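Local coordinates for protein cellulase (Clostridium cellulovorans, PDB 6UI3) that acts as a broad-specificity GH5_4 endoglucanase, probably hydrolysing cellulose and related plant polysaccharides, this chain being the glycoside hydrolase domain of a longer protein, at residues Q114-A118 / S163-N167; N170-A174 / G208-P212. All coordinates share one frame. Where two conformers were deposited one is given. Residues are numbered along the deposited sequence.

Both contacts use the helix 163-182, which follows the fourth strand (145-148) of the eight-stranded parallel (β/α)8, or TIM, barrel of this family 5 glycoside hydrolase. They come in series along the chain: contact 1 joins the first turn of the helix to the loop after strand 101-105, and contact 2 joins a later turn to the loop between helix 203-208 and strand 217-222. Their centres are about 11 Å apart, on the same side of the chain's centre. They meet directly, rings edge-to-face (Phe115 CE2 to Tyr172 CG 3.6 Å) and Phe166 CD2 against Gly208 CA at 4.1 Å. One helix thus ties together loops from the preceding and following βα units.

Contact 1 (Q114-A118 / S163-N167); sequences QFDEA and SEYFN
In this (β/α)8 barrel, the loop that leaves strand 101-105 is held against the first turn of helix 163-182. Residues 114-116 form an inverse gamma turn centred on Phe115 (phi/psi -83/77), with a weak bond from Asp116 N to Gln114 O of 2.9 Å. Asp116 is extended (-149/165), and Glu117 and Ala118 turn to helical angles. The closest CA pair is Asp116 with Tyr165, 5.0 Å apart. Glu164 (chi1 t, chi2 t) reaches across, and its carboxylate suits two backbone NH groups, one directly and one through water: OE2 accepts Glu117 N at 2.9 Å, nearly linearly, and receives a hydrogen bond from water 2 (2.8 Å), which accepts Ala118 N (3.0 Å). Water 1 makes a second bridge, donating to Glu117 OE2 (2.6 Å) and Glu164 O (2.9 Å) and accepting from Asn167 ND2 (2.9 Å). Asn167 ND2 also bonds Glu171, and Glu117 forms a salt bridge with Lys120. The broad ring of Tyr165 covers Asp116, CE1 3.8 Å from Asp116 CB, with Tyr165 CB 3.2 Å from Phe115 O. Its ring stacks on His155, which bonds the Asp116 carboxylate, as does His119. Phe115 runs inward between helices 120-137 and 163-182, touching Ile123 and Leu169.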
# COMPACT_ATOMS: atom_id res chain seq x y z
N GLN A 114 1.05 15.79 9.06
CA GLN A 114 1.89 16.77 9.75
C GLN A 114 3.32 16.76 9.22
O GLN A 114 4.26 17.09 9.95
CB GLN A 114 1.82 16.56 11.26
CG GLN A 114 0.39 16.71 11.80
CD GLN A 114 0.33 16.56 13.29
OE1 GLN A 114 0.82 15.58 13.84
NE2 GLN A 114 -0.24 17.55 13.95
N PHE A 115 3.49 16.47 7.93
CA PHE A 115 4.81 16.45 7.29
C PHE A 115 5.22 17.86 6.89
O PHE A 115 5.18 18.26 5.72
CB PHE A 115 4.84 15.45 6.14
CG PHE A 115 5.08 14.03 6.62
CD1 PHE A 115 4.07 13.32 7.25
CD2 PHE A 115 6.33 13.44 6.50
CE1 PHE A 115 4.30 12.05 7.77
CE2 PHE A 115 6.57 12.17 7.00
CZ PHE A 115 5.56 11.47 7.62
N ASP A 116 5.63 18.63 7.90
CA ASP A 116 6.07 20.01 7.76
C ASP A 116 7.12 20.29 8.82
O ASP A 116 7.29 19.54 9.78
CB ASP A 116 4.88 20.98 7.81
CG ASP A 116 3.97 20.74 9.01
OD1 ASP A 116 4.48 20.78 10.13
OD2 ASP A 116 2.75 20.47 8.81
N GLU A 117 7.85 21.40 8.66
CA GLU A 117 8.91 21.70 9.62
C GLU A 117 8.38 21.92 11.02
O GLU A 117 9.05 21.58 12.00
CB GLU A 117 9.72 22.91 9.17
CG GLU A 117 10.75 22.59 8.09
CD GLU A 117 11.87 21.70 8.59
OE1 GLU A 117 12.24 21.81 9.78
OE2 GLU A 117 12.40 20.90 7.79
N ALA A 118 7.19 22.52 11.15
CA ALA A 118 6.62 22.77 12.46
C ALA A 118 6.44 21.50 13.28
O ALA A 118 6.50 21.54 14.51
CB ALA A 118 5.28 23.50 12.31
N SER A 163 8.70 21.95 -1.46
CA SER A 163 10.00 21.37 -1.15
C SER A 163 10.20 21.21 0.36
O SER A 163 10.81 20.24 0.81
CB SER A 163 11.12 22.22 -1.75
OG SER A 163 11.10 22.10 -3.17
N GLU A 164 9.68 22.15 1.15
CA GLU A 164 9.77 22.02 2.61
C GLU A 164 9.22 20.67 3.05
O GLU A 164 9.87 19.93 3.79
CB GLU A 164 8.99 23.13 3.32
CG GLU A 164 8.96 22.99 4.85
CD GLU A 164 7.87 23.81 5.53
OE1 GLU A 164 7.52 24.91 5.04
OE2 GLU A 164 7.36 23.36 6.59
N TYR A 165 8.00 20.35 2.60
CA TYR A 165 7.36 19.12 3.06
C TYR A 165 8.06 17.91 2.46
O TYR A 165 8.19 16.87 3.12
CB TYR A 165 5.88 19.11 2.67
CG TYR A 165 5.09 20.36 2.98
CD1 TYR A 165 5.43 21.21 4.02
CD2 TYR A 165 3.99 20.70 2.20
CE1 TYR A 165 4.68 22.36 4.28
CE2 TYR A 165 3.25 21.84 2.45
CZ TYR A 165 3.59 22.67 3.48
OH TYR A 165 2.85 23.81 3.73
N PHE A 166 8.49 18.01 1.19
CA PHE A 166 9.20 16.89 0.59
C PHE A 166 10.44 16.56 1.41
O PHE A 166 10.77 15.39 1.61
CB PHE A 166 9.63 17.18 -0.85
CG PHE A 166 8.51 17.54 -1.81
CD1 PHE A 166 7.19 17.22 -1.58
CD2 PHE A 166 8.83 18.21 -3.00
CE1 PHE A 166 6.20 17.56 -2.49
CE2 PHE A 166 7.84 18.54 -3.91
CZ PHE A 166 6.53 18.23 -3.66
N ASN A 167 11.16 17.58 1.88
CA ASN A 167 12.38 17.35 2.63
C ASN A 167 12.09 16.75 4.00
O ASN A 167 12.84 15.90 4.48
CB ASN A 167 13.19 18.64 2.80
CG ASN A 167 14.37 18.46 3.74
OD1 ASN A 167 15.33 17.76 3.41
ND2 ASN A 167 14.29 19.08 4.92
O HOH W 1 12.14 20.93 5.24
O HOH W 2 6.08 24.18 8.96

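Contact 2 (N170-A174 / G208-P212); sequences NEYNA and GMVVP
Asn170 (chi1 m) lays its carboxamide along the backbone of Gly208-Val210, pairing with it twice: OD1 accepts Val210 N at 3.0 Å while ND2 donates to Gly208 O at 3.0 Å, both nearly straight. An amide suits this place because it offers an acceptor and a donor side by side. The contact joins helix 163-182 of the TIM barrel to the loop between helix 203-208 and strand 217-222. Residues 170-174 are regular helix, whereas Met209 to Pro212 are extended, so one helical turn spans two loop steps: the CA atoms of Asn170 and Val210 are 5.7 Å apart, those of Ala174 and Pro212 5.0 Å. Pro212 points toward the helix and sets CG 3.8 Å from Asn173 CB and 3.6 Å from Asn173 O, its compact ring filling the gap; Asn173 OD1 is hydrogen-bonded to Thr149. Water 3 links Asn170 OD1 (2.9 Å), Asn173 ND2 (2.9 Å) and Val210 O (2.8 Å). Water 4 donates to Asn170 O (2.9 Å) and Val210 O (2.8 Å).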
# COMPACT_ATOMS: atom_id res chain seq x y z
N ASN A 170 11.66 13.16 3.42
CA ASN A 170 12.95 12.52 3.17
C ASN A 170 13.67 12.24 4.49
O ASN A 170 14.26 11.17 4.66
CB ASN A 170 13.81 13.37 2.25
CG ASN A 170 13.28 13.40 0.82
OD1 ASN A 170 12.58 12.49 0.37
ND2 ASN A 170 13.62 14.46 0.11
N GLU A 171 13.61 13.18 5.44
CA GLU A 171 14.24 12.97 6.74
C GLU A 171 13.53 11.88 7.54
O GLU A 171 14.17 11.07 8.20
CB GLU A 171 14.29 14.27 7.52
CG GLU A 171 15.18 15.34 6.90
CD GLU A 171 15.34 16.55 7.80
OE1 GLU A 171 15.48 16.36 9.02
OE2 GLU A 171 15.31 17.69 7.28
N TYR A 172 12.19 11.84 7.48
CA TYR A 172 11.43 10.78 8.13
C TYR A 172 11.85 9.41 7.61
O TYR A 172 12.21 8.52 8.38
CB TYR A 172 9.93 11.02 7.92
CG TYR A 172 9.03 9.91 8.41
CD1 TYR A 172 8.52 9.93 9.70
CD2 TYR A 172 8.67 8.86 7.59
CE1 TYR A 172 7.68 8.93 10.15
CE2 TYR A 172 7.83 7.85 8.04
CZ TYR A 172 7.33 7.89 9.32
OH TYR A 172 6.49 6.90 9.81
N ASN A 173 11.83 9.24 6.29
CA ASN A 173 12.19 7.94 5.74
C ASN A 173 13.63 7.58 6.06
O ASN A 173 13.94 6.41 6.32
CB ASN A 173 11.96 7.93 4.22
CG ASN A 173 10.49 7.80 3.83
OD1 ASN A 173 9.69 7.19 4.55
ND2 ASN A 173 10.15 8.32 2.67
N ALA A 174 14.54 8.56 6.03
CA ALA A 174 15.94 8.31 6.30
C ALA A 174 16.19 7.91 7.75
O ALA A 174 17.22 7.28 8.03
CB ALA A 174 16.79 9.54 5.98
N GLY A 208 11.37 15.35 -6.04
CA GLY A 208 11.70 15.79 -4.70
C GLY A 208 12.10 14.69 -3.75
O GLY A 208 12.63 14.97 -2.67
N MET A 209 11.85 13.45 -4.13
CA MET A 209 12.15 12.29 -3.30
C MET A 209 13.65 12.04 -3.22
O MET A 209 14.34 12.06 -4.24
CB MET A 209 11.52 11.08 -3.99
CG MET A 209 11.70 9.77 -3.30
SD MET A 209 10.77 9.78 -1.75
CE MET A 209 10.92 8.05 -1.31
N VAL A 210 14.15 11.77 -2.03
CA VAL A 210 15.48 11.22 -1.81
C VAL A 210 15.26 9.85 -1.19
O VAL A 210 14.75 9.74 -0.06
CB VAL A 210 16.35 12.11 -0.91
CG1 VAL A 210 17.70 11.43 -0.62
CG2 VAL A 210 16.58 13.46 -1.58
N VAL A 211 15.55 8.80 -1.94
CA VAL A 211 15.41 7.45 -1.39
C VAL A 211 16.50 7.26 -0.34
O VAL A 211 17.65 7.63 -0.60
CB VAL A 211 15.54 6.42 -2.51
CG1 VAL A 211 15.34 5.02 -1.96
CG2 VAL A 211 14.52 6.69 -3.63
N PRO A 212 16.19 6.73 0.84
CA PRO A 212 17.24 6.52 1.84
C PRO A 212 18.41 5.72 1.30
O PRO A 212 18.25 4.88 0.39
CB PRO A 212 16.52 5.77 2.96
CG PRO A 212 15.12 6.25 2.88
CD PRO A 212 14.85 6.41 1.38
O HOH W 3 12.31 9.70 1.28
O HOH W 4 15.73 9.90 2.56